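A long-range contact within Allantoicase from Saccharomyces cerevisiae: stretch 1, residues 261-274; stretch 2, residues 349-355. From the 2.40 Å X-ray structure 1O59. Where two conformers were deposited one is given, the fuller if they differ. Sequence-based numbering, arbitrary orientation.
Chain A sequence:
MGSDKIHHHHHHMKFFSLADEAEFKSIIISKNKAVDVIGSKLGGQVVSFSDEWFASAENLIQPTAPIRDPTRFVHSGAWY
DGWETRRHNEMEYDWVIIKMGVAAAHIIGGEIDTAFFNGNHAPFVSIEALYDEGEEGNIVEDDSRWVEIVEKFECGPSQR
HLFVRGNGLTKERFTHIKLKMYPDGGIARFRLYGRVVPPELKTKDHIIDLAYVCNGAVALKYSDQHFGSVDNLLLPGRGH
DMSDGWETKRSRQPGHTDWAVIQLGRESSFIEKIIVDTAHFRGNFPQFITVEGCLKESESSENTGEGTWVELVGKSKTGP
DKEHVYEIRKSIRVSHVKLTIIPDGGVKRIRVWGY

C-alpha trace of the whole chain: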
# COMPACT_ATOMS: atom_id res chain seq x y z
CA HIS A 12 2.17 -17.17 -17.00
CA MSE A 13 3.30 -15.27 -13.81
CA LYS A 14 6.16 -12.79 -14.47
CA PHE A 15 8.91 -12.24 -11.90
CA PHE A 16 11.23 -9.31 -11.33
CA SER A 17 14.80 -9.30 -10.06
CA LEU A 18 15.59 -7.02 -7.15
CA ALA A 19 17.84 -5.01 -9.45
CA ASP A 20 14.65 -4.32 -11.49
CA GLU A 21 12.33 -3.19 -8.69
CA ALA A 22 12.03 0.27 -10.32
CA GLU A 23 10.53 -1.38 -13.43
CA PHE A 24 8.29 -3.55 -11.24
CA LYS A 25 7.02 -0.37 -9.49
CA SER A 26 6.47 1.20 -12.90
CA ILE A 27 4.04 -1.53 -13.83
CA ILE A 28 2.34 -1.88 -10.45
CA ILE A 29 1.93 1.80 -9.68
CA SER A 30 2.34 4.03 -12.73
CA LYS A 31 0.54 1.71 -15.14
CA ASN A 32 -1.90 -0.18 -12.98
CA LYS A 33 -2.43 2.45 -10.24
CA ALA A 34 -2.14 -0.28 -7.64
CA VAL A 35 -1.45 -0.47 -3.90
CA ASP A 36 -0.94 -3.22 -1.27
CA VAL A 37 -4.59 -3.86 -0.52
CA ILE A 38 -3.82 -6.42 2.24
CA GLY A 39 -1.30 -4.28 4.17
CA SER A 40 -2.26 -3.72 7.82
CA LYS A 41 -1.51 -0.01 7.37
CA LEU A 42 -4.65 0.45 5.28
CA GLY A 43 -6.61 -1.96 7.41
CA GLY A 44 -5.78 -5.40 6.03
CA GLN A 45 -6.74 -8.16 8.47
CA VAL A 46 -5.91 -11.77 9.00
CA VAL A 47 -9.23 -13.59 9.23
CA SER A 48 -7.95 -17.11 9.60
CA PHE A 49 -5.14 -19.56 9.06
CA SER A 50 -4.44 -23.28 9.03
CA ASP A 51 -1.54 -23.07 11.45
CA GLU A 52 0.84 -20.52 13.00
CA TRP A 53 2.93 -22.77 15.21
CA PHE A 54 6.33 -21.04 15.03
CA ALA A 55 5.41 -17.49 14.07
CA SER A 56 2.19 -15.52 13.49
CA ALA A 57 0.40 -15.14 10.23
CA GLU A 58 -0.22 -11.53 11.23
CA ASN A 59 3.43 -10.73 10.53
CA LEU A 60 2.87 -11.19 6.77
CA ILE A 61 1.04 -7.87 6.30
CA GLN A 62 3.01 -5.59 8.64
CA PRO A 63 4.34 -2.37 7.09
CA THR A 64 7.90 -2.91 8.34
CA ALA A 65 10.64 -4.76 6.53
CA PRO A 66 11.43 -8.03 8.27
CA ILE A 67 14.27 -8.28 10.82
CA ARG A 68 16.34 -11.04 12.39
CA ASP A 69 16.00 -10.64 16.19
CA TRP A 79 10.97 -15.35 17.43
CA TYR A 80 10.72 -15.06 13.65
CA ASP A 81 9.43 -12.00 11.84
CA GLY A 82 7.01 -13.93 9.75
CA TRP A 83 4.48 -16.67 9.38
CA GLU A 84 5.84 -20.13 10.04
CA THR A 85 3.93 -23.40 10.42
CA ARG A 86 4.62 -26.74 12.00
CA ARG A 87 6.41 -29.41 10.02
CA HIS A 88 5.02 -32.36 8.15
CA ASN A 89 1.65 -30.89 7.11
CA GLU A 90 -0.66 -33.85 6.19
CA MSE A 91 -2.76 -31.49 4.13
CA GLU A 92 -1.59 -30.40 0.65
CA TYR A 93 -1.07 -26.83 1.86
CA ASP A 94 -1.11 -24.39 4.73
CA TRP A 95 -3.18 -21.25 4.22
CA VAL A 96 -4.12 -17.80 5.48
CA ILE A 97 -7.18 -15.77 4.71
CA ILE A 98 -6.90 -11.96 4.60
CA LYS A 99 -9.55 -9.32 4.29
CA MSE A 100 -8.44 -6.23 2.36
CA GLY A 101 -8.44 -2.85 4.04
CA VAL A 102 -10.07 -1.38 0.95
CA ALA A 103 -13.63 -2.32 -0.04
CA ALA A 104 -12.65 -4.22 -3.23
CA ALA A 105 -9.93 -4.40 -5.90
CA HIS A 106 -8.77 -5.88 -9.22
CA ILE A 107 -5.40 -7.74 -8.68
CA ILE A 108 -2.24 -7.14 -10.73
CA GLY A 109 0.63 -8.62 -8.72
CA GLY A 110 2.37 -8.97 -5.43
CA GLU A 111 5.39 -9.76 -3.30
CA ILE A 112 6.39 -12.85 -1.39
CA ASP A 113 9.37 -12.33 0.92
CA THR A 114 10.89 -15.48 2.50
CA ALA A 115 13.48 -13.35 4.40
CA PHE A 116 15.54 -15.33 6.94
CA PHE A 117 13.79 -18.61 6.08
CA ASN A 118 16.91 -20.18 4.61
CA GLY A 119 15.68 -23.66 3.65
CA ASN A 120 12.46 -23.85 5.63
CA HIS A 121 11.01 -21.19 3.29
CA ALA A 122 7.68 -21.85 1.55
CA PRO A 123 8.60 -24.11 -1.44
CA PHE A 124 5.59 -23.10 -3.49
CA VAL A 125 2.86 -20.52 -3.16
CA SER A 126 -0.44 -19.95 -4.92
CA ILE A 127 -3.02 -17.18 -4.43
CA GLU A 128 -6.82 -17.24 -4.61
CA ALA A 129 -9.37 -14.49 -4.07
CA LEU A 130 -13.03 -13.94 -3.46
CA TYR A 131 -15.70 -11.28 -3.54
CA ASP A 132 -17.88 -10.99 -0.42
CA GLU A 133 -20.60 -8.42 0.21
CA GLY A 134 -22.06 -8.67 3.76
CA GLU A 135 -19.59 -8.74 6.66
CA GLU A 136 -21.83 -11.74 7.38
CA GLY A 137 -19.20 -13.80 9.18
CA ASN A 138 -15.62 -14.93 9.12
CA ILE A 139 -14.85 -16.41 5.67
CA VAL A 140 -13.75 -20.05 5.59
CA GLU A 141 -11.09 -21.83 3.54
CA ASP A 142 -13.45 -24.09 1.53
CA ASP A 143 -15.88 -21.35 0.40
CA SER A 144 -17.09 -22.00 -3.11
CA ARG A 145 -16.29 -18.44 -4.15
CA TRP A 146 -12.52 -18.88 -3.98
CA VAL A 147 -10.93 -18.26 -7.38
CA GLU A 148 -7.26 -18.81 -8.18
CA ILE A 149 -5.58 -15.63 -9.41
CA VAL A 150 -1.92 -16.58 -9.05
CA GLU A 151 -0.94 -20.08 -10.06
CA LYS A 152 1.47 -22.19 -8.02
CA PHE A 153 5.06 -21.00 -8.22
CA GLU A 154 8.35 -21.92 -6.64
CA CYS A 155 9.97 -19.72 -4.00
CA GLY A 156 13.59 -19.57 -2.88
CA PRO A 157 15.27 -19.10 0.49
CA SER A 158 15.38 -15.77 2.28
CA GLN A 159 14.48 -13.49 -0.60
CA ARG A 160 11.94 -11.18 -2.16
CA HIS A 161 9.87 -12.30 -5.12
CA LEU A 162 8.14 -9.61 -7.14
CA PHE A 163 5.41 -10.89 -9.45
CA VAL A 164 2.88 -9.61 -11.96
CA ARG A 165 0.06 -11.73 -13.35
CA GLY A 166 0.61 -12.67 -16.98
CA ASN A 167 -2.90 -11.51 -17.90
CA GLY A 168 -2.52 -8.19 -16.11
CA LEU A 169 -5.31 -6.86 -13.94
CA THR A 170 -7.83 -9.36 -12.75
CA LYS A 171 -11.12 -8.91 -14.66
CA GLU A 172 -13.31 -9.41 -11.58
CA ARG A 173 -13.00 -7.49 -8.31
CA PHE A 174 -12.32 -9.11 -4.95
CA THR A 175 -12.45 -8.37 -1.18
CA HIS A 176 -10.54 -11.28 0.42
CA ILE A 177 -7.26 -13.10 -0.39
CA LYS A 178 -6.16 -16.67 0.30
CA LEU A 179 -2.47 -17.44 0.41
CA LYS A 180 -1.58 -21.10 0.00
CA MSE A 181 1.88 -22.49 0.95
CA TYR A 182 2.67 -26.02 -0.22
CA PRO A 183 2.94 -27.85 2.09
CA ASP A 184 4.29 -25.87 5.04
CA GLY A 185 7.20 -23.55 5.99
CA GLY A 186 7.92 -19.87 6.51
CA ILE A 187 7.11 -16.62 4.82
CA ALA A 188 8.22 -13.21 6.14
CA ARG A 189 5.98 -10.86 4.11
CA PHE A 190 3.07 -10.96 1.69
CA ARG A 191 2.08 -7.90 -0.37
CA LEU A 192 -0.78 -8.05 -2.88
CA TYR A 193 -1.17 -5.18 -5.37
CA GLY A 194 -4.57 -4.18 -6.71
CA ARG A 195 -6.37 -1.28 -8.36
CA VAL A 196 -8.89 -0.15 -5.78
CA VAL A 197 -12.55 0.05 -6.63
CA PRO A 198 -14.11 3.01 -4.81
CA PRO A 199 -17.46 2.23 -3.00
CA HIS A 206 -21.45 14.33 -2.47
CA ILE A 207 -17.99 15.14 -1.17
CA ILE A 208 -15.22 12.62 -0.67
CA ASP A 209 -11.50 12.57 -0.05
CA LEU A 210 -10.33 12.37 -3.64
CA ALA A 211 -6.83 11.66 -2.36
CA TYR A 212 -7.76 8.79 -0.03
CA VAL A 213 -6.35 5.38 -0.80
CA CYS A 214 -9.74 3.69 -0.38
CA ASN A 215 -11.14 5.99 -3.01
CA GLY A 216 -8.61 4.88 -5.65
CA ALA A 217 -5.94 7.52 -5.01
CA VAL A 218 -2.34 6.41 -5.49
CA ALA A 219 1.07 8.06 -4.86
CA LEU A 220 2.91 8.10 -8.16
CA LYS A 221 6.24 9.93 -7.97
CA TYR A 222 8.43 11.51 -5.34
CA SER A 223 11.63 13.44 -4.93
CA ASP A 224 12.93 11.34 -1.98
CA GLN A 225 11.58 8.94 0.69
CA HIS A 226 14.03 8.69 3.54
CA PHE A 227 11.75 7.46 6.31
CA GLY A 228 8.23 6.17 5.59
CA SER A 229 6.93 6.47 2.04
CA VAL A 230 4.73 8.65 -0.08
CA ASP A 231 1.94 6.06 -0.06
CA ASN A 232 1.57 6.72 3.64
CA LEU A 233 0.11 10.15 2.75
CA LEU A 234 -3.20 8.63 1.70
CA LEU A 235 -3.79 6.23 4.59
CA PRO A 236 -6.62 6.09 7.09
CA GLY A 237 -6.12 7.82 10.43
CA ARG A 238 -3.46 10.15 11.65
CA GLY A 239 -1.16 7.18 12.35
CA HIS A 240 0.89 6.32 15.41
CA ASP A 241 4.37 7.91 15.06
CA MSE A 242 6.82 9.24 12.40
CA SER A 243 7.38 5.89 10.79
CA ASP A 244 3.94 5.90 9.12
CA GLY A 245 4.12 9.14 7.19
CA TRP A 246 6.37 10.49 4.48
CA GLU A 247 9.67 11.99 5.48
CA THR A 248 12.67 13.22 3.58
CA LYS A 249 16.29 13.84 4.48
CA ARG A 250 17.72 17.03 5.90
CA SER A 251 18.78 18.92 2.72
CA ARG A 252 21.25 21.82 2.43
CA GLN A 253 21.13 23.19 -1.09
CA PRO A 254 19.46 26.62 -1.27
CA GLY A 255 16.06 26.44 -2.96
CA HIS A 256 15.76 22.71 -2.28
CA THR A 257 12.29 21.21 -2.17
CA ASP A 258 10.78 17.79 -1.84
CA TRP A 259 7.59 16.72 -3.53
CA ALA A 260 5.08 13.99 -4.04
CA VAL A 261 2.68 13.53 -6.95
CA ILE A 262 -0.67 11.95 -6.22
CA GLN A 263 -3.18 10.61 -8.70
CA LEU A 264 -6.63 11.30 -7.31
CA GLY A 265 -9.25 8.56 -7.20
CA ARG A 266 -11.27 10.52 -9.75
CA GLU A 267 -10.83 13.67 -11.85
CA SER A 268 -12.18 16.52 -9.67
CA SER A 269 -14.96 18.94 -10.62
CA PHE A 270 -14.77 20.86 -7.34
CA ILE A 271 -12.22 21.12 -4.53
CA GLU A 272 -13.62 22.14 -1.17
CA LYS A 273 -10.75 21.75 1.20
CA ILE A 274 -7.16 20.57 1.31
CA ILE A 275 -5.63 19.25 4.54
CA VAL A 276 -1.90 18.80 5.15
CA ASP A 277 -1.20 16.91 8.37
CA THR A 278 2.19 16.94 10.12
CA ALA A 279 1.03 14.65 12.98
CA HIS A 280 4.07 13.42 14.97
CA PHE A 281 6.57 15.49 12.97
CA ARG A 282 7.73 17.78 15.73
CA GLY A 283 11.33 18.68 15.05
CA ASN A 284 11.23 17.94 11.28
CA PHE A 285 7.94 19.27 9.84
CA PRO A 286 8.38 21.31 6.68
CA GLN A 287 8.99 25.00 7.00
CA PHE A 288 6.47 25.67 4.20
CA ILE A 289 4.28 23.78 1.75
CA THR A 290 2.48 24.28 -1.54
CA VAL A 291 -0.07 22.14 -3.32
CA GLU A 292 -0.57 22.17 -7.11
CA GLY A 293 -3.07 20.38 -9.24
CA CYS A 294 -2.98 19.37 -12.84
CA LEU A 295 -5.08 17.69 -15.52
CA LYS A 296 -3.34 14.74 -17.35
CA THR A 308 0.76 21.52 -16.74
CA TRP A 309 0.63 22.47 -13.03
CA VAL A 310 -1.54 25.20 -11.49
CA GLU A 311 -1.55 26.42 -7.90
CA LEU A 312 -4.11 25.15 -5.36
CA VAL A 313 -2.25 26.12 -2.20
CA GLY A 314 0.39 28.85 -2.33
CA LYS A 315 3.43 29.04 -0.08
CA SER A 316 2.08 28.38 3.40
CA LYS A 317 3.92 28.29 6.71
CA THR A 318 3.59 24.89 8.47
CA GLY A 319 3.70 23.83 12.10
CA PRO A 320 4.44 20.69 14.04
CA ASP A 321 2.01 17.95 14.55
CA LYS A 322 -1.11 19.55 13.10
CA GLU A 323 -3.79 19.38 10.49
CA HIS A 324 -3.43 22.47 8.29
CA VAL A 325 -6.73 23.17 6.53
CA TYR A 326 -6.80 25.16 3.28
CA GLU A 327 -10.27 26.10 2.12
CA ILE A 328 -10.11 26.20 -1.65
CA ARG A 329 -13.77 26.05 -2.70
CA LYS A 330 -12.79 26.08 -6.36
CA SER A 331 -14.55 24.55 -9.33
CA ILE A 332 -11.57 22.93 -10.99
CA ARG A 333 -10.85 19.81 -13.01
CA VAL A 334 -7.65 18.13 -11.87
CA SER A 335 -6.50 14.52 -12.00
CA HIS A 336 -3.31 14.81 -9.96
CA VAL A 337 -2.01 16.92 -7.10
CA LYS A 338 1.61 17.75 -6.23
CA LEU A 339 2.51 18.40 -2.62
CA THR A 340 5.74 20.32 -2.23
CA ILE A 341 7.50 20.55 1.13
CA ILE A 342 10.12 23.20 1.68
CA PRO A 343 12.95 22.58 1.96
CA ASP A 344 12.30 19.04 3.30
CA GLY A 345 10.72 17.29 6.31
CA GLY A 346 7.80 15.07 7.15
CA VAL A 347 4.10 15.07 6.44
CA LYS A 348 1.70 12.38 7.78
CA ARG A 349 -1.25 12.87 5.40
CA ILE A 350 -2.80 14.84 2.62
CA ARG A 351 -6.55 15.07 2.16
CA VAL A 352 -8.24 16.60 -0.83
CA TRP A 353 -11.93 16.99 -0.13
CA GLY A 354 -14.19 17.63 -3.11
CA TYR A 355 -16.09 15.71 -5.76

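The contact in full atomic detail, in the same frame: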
# COMPACT_ATOMS: atom_id res chain seq x y z
N VAL A 261 3.83 13.48 -6.04
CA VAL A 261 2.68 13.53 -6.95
C VAL A 261 1.66 12.44 -6.64
O VAL A 261 1.99 11.25 -6.52
CB VAL A 261 3.08 13.39 -8.42
CG1 VAL A 261 1.84 13.39 -9.30
CG2 VAL A 261 4.01 14.52 -8.84
N ILE A 262 0.40 12.86 -6.53
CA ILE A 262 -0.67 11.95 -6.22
C ILE A 262 -1.73 11.94 -7.30
O ILE A 262 -2.23 12.98 -7.67
CB ILE A 262 -1.22 12.31 -4.84
CG1 ILE A 262 -0.19 11.88 -3.78
CG2 ILE A 262 -2.56 11.61 -4.57
CD1 ILE A 262 0.06 12.96 -2.81
N GLN A 263 -2.02 10.76 -7.85
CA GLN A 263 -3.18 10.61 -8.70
C GLN A 263 -4.40 10.44 -7.81
O GLN A 263 -4.45 9.55 -6.96
CB GLN A 263 -3.06 9.40 -9.61
CG GLN A 263 -4.20 9.30 -10.62
CD GLN A 263 -3.87 8.46 -11.82
OE1 GLN A 263 -2.78 8.49 -12.32
NE2 GLN A 263 -4.83 7.74 -12.30
N LEU A 264 -5.37 11.33 -8.01
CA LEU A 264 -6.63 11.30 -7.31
C LEU A 264 -7.47 10.12 -7.77
O LEU A 264 -7.27 9.60 -8.87
CB LEU A 264 -7.41 12.60 -7.57
CG LEU A 264 -6.74 13.93 -7.19
CD1 LEU A 264 -7.67 15.14 -7.50
CD2 LEU A 264 -6.30 13.94 -5.72
N GLY A 265 -8.41 9.71 -6.92
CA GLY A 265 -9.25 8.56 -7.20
C GLY A 265 -10.17 8.77 -8.38
O GLY A 265 -10.66 7.81 -8.96
N ARG A 266 -10.35 10.04 -8.73
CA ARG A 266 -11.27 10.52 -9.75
C ARG A 266 -10.72 11.86 -10.24
O ARG A 266 -10.07 12.57 -9.48
CB ARG A 266 -12.60 10.82 -9.07
CG ARG A 266 -13.79 10.29 -9.70
CD ARG A 266 -14.98 11.25 -9.75
NE ARG A 266 -15.53 11.85 -8.51
CZ ARG A 266 -16.27 11.22 -7.58
NH1 ARG A 266 -16.47 9.90 -7.60
NH2 ARG A 266 -16.78 11.93 -6.58
N GLU A 267 -11.01 12.26 -11.46
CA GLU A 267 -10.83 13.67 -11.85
C GLU A 267 -11.84 14.55 -11.08
O GLU A 267 -13.05 14.28 -11.08
CB GLU A 267 -11.00 13.82 -13.37
CG GLU A 267 -10.98 15.26 -13.89
CD GLU A 267 -11.44 15.36 -15.32
OE1 GLU A 267 -10.93 14.55 -16.12
OE2 GLU A 267 -12.32 16.22 -15.64
N SER A 268 -11.34 15.58 -10.40
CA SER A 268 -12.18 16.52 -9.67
C SER A 268 -13.07 17.37 -10.60
O SER A 268 -12.76 17.55 -11.78
CB SER A 268 -11.32 17.47 -8.84
OG SER A 268 -10.82 18.55 -9.62
N SER A 269 -14.17 17.85 -10.04
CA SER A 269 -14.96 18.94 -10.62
C SER A 269 -14.98 20.14 -9.67
O SER A 269 -15.11 21.28 -10.09
CB SER A 269 -16.39 18.48 -10.86
OG SER A 269 -16.40 17.10 -11.17
N PHE A 270 -14.84 19.86 -8.38
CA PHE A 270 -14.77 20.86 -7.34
C PHE A 270 -13.80 20.42 -6.27
O PHE A 270 -13.75 19.23 -5.93
CB PHE A 270 -16.15 21.00 -6.72
CG PHE A 270 -16.25 22.11 -5.71
CD1 PHE A 270 -16.24 23.45 -6.12
CD2 PHE A 270 -16.42 21.83 -4.36
CE1 PHE A 270 -16.38 24.49 -5.20
CE2 PHE A 270 -16.56 22.85 -3.42
CZ PHE A 270 -16.54 24.19 -3.84
N ILE A 271 -13.02 21.36 -5.74
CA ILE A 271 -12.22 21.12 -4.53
C ILE A 271 -12.64 22.04 -3.40
O ILE A 271 -12.52 23.25 -3.49
CB ILE A 271 -10.72 21.27 -4.78
CG1 ILE A 271 -10.24 20.14 -5.69
CG2 ILE A 271 -9.96 21.19 -3.46
CD1 ILE A 271 -8.86 20.34 -6.23
N GLU A 272 -13.11 21.43 -2.33
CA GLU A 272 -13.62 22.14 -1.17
C GLU A 272 -12.51 22.61 -0.22
O GLU A 272 -12.51 23.73 0.27
CB GLU A 272 -14.54 21.19 -0.40
CG GLU A 272 -15.83 21.84 0.06
CD GLU A 272 -15.80 22.25 1.51
OE1 GLU A 272 -15.52 21.36 2.38
OE2 GLU A 272 -16.10 23.47 1.75
N LYS A 273 -11.55 21.72 0.01
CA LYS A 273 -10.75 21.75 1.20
C LYS A 273 -9.55 20.85 1.00
O LYS A 273 -9.70 19.69 0.59
CB LYS A 273 -11.59 21.21 2.36
CG LYS A 273 -11.33 21.82 3.70
CD LYS A 273 -11.69 20.82 4.83
CE LYS A 273 -13.20 20.52 5.02
NZ LYS A 273 -13.45 19.06 5.34
N ILE A 274 -8.36 21.38 1.25
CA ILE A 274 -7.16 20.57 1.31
C ILE A 274 -6.57 20.60 2.73
O ILE A 274 -6.50 21.63 3.38
CB ILE A 274 -6.15 21.00 0.25
CG1 ILE A 274 -6.77 20.77 -1.14
CG2 ILE A 274 -4.87 20.20 0.41
CD1 ILE A 274 -5.85 21.06 -2.34
N ARG A 349 -0.16 13.08 6.34
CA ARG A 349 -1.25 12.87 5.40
C ARG A 349 -1.52 14.08 4.57
O ARG A 349 -1.20 15.23 4.96
CB ARG A 349 -2.53 12.52 6.14
CG ARG A 349 -2.46 11.28 7.03
CD ARG A 349 -2.43 9.95 6.30
NE ARG A 349 -2.47 8.88 7.28
CZ ARG A 349 -1.44 8.23 7.75
NH1 ARG A 349 -0.22 8.48 7.33
NH2 ARG A 349 -1.61 7.33 8.68
N ILE A 350 -2.10 13.81 3.40
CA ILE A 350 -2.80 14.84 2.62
C ILE A 350 -4.21 14.39 2.22
O ILE A 350 -4.47 13.24 1.83
CB ILE A 350 -1.96 15.36 1.41
CG1 ILE A 350 -2.68 16.56 0.76
CG2 ILE A 350 -1.71 14.26 0.36
CD1 ILE A 350 -1.84 17.29 -0.25
N ARG A 351 -5.14 15.32 2.38
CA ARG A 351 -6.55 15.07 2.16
C ARG A 351 -6.97 16.11 1.20
O ARG A 351 -6.63 17.27 1.39
CB ARG A 351 -7.39 15.20 3.44
CG ARG A 351 -6.81 14.56 4.66
CD ARG A 351 -6.53 13.11 4.47
NE ARG A 351 -6.37 12.41 5.72
CZ ARG A 351 -6.07 11.13 5.84
NH1 ARG A 351 -5.88 10.38 4.75
NH2 ARG A 351 -5.98 10.60 7.06
N VAL A 352 -7.71 15.70 0.18
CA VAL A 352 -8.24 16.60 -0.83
C VAL A 352 -9.73 16.34 -0.92
O VAL A 352 -10.19 15.44 -1.64
CB VAL A 352 -7.57 16.37 -2.19
CG1 VAL A 352 -8.08 17.34 -3.21
CG2 VAL A 352 -6.04 16.49 -2.05
N TRP A 353 -10.48 17.12 -0.15
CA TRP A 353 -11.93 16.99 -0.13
C TRP A 353 -12.62 17.78 -1.25
O TRP A 353 -12.38 18.96 -1.45
CB TRP A 353 -12.47 17.43 1.21
CG TRP A 353 -12.19 16.47 2.32
CD1 TRP A 353 -11.16 16.51 3.18
CD2 TRP A 353 -13.00 15.35 2.70
NE1 TRP A 353 -11.25 15.47 4.08
CE2 TRP A 353 -12.39 14.76 3.82
CE3 TRP A 353 -14.17 14.79 2.22
CZ2 TRP A 353 -12.90 13.63 4.44
CZ3 TRP A 353 -14.68 13.67 2.83
CH2 TRP A 353 -14.05 13.11 3.94
N GLY A 354 -13.50 17.08 -1.97
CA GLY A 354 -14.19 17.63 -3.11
C GLY A 354 -15.00 16.53 -3.76
O GLY A 354 -15.30 15.52 -3.15
N TYR A 355 -15.32 16.72 -5.03
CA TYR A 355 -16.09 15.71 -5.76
C TYR A 355 -15.69 15.79 -7.22
O TYR A 355 -14.93 16.68 -7.62
CB TYR A 355 -17.60 15.92 -5.56
CG TYR A 355 -18.19 17.03 -6.39
CD1 TYR A 355 -18.51 18.28 -5.85
CD2 TYR A 355 -18.45 16.83 -7.74
CE1 TYR A 355 -19.08 19.32 -6.67
CE2 TYR A 355 -19.00 17.82 -8.56
CZ TYR A 355 -19.31 19.06 -8.05
OH TYR A 355 -19.86 19.96 -8.96
OXT TYR A 355 -16.14 14.98 -8.02

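The last residues of the chain pair antiparallel with the strand that includes I271 to I274, and most of the polar bookkeeping is done by backbone. Two oxygens, Y355 O of the terminal carboxylate and the W353 O carbonyl, each accept two amide hydrogen bonds; F270 O accepts one, plus a CA-H...O contact. Y355 O accepts from S269 N (2.8 Å, almost linear) and from F270 N (3.3 Å), so a single terminal oxygen satisfies two successive amides. In return, Y355 N donates to F270 O at 3.1 Å, and G354 CA makes its CA-H...O contact with the same F270 O at 3.3 Å.

Further along, W353 O repeats the trick, accepting from E272 N at 2.7 Å and from K273 N at 3.2 Å. Two consecutive amides on one carbonyl mark the beta bulge: I271 pairs with G354, but K273, two residues on, pairs with W353, one residue back. E272 is the extra residue, and its phi/psi of -82/-43 departs from the extended values around it. W353 N closes the pair by donating to K273 O at 2.8 Å. Beyond it, I274 and V352 form a non-hydrogen-bonded pair, where I274 CA approaches R351 O at 3.3 Å in another CA-H...O contact.

Glycine at 354 is what this register demands. An ideal CB on G354 would clash with F270 O and sit tight against I271 CA; without one, the strands close to 4.3 Å between I271 CA and G354 CA.

The C-terminal carboxylate is shared out by atom. While Y355 O accepts the backbone amides, Y355 OXT receives the guanidinium: R266 NE donates to Y355 OXT at 3.2 Å in a salt bridge, and R266 NH2 adds a weak hydrogen bond to Y355 OXT at 3.4 Å. The oxygen sits at the edge of the guanidinium, near its plane, as suits in-plane N-H donors. An arginine in the preceding loop can thus answer the negative charge of an exposed chain end.

The side chains sort by sheet face. I271, I274 and V352 share the buried one, and V352 CG1 packs against both isoleucines, 4.3 Å from I271 CG2 and 4.2 Å from I274 CG1. I350 extends this apolar layer: its CD1 is 4.3 Å from I274 CG2, and its CG2 meets I262 CD1 at 3.9 Å, which brings in the earlier strand. L264 adds a looser contact, its CD2 4.5 Å from V352 CB. Branched aliphatics fit here because they offer no polar group to satisfy.

On the other face, K273 and W353 are partly exposed. The lysine places NZ over the indole, 4.2 Å from the centroid of the five-membered ring and 17° off its normal, a cation-pi contact that uses the aromatic face to receive the charge. The tyrosine ring packs against S269 and F270, with Y355 CE1 3.4 Å from F270 CB and Y355 CE2 3.5 Å from S269 CB. Altogether the contact buries 731 Å², and Y355 has the largest covered area of any residue.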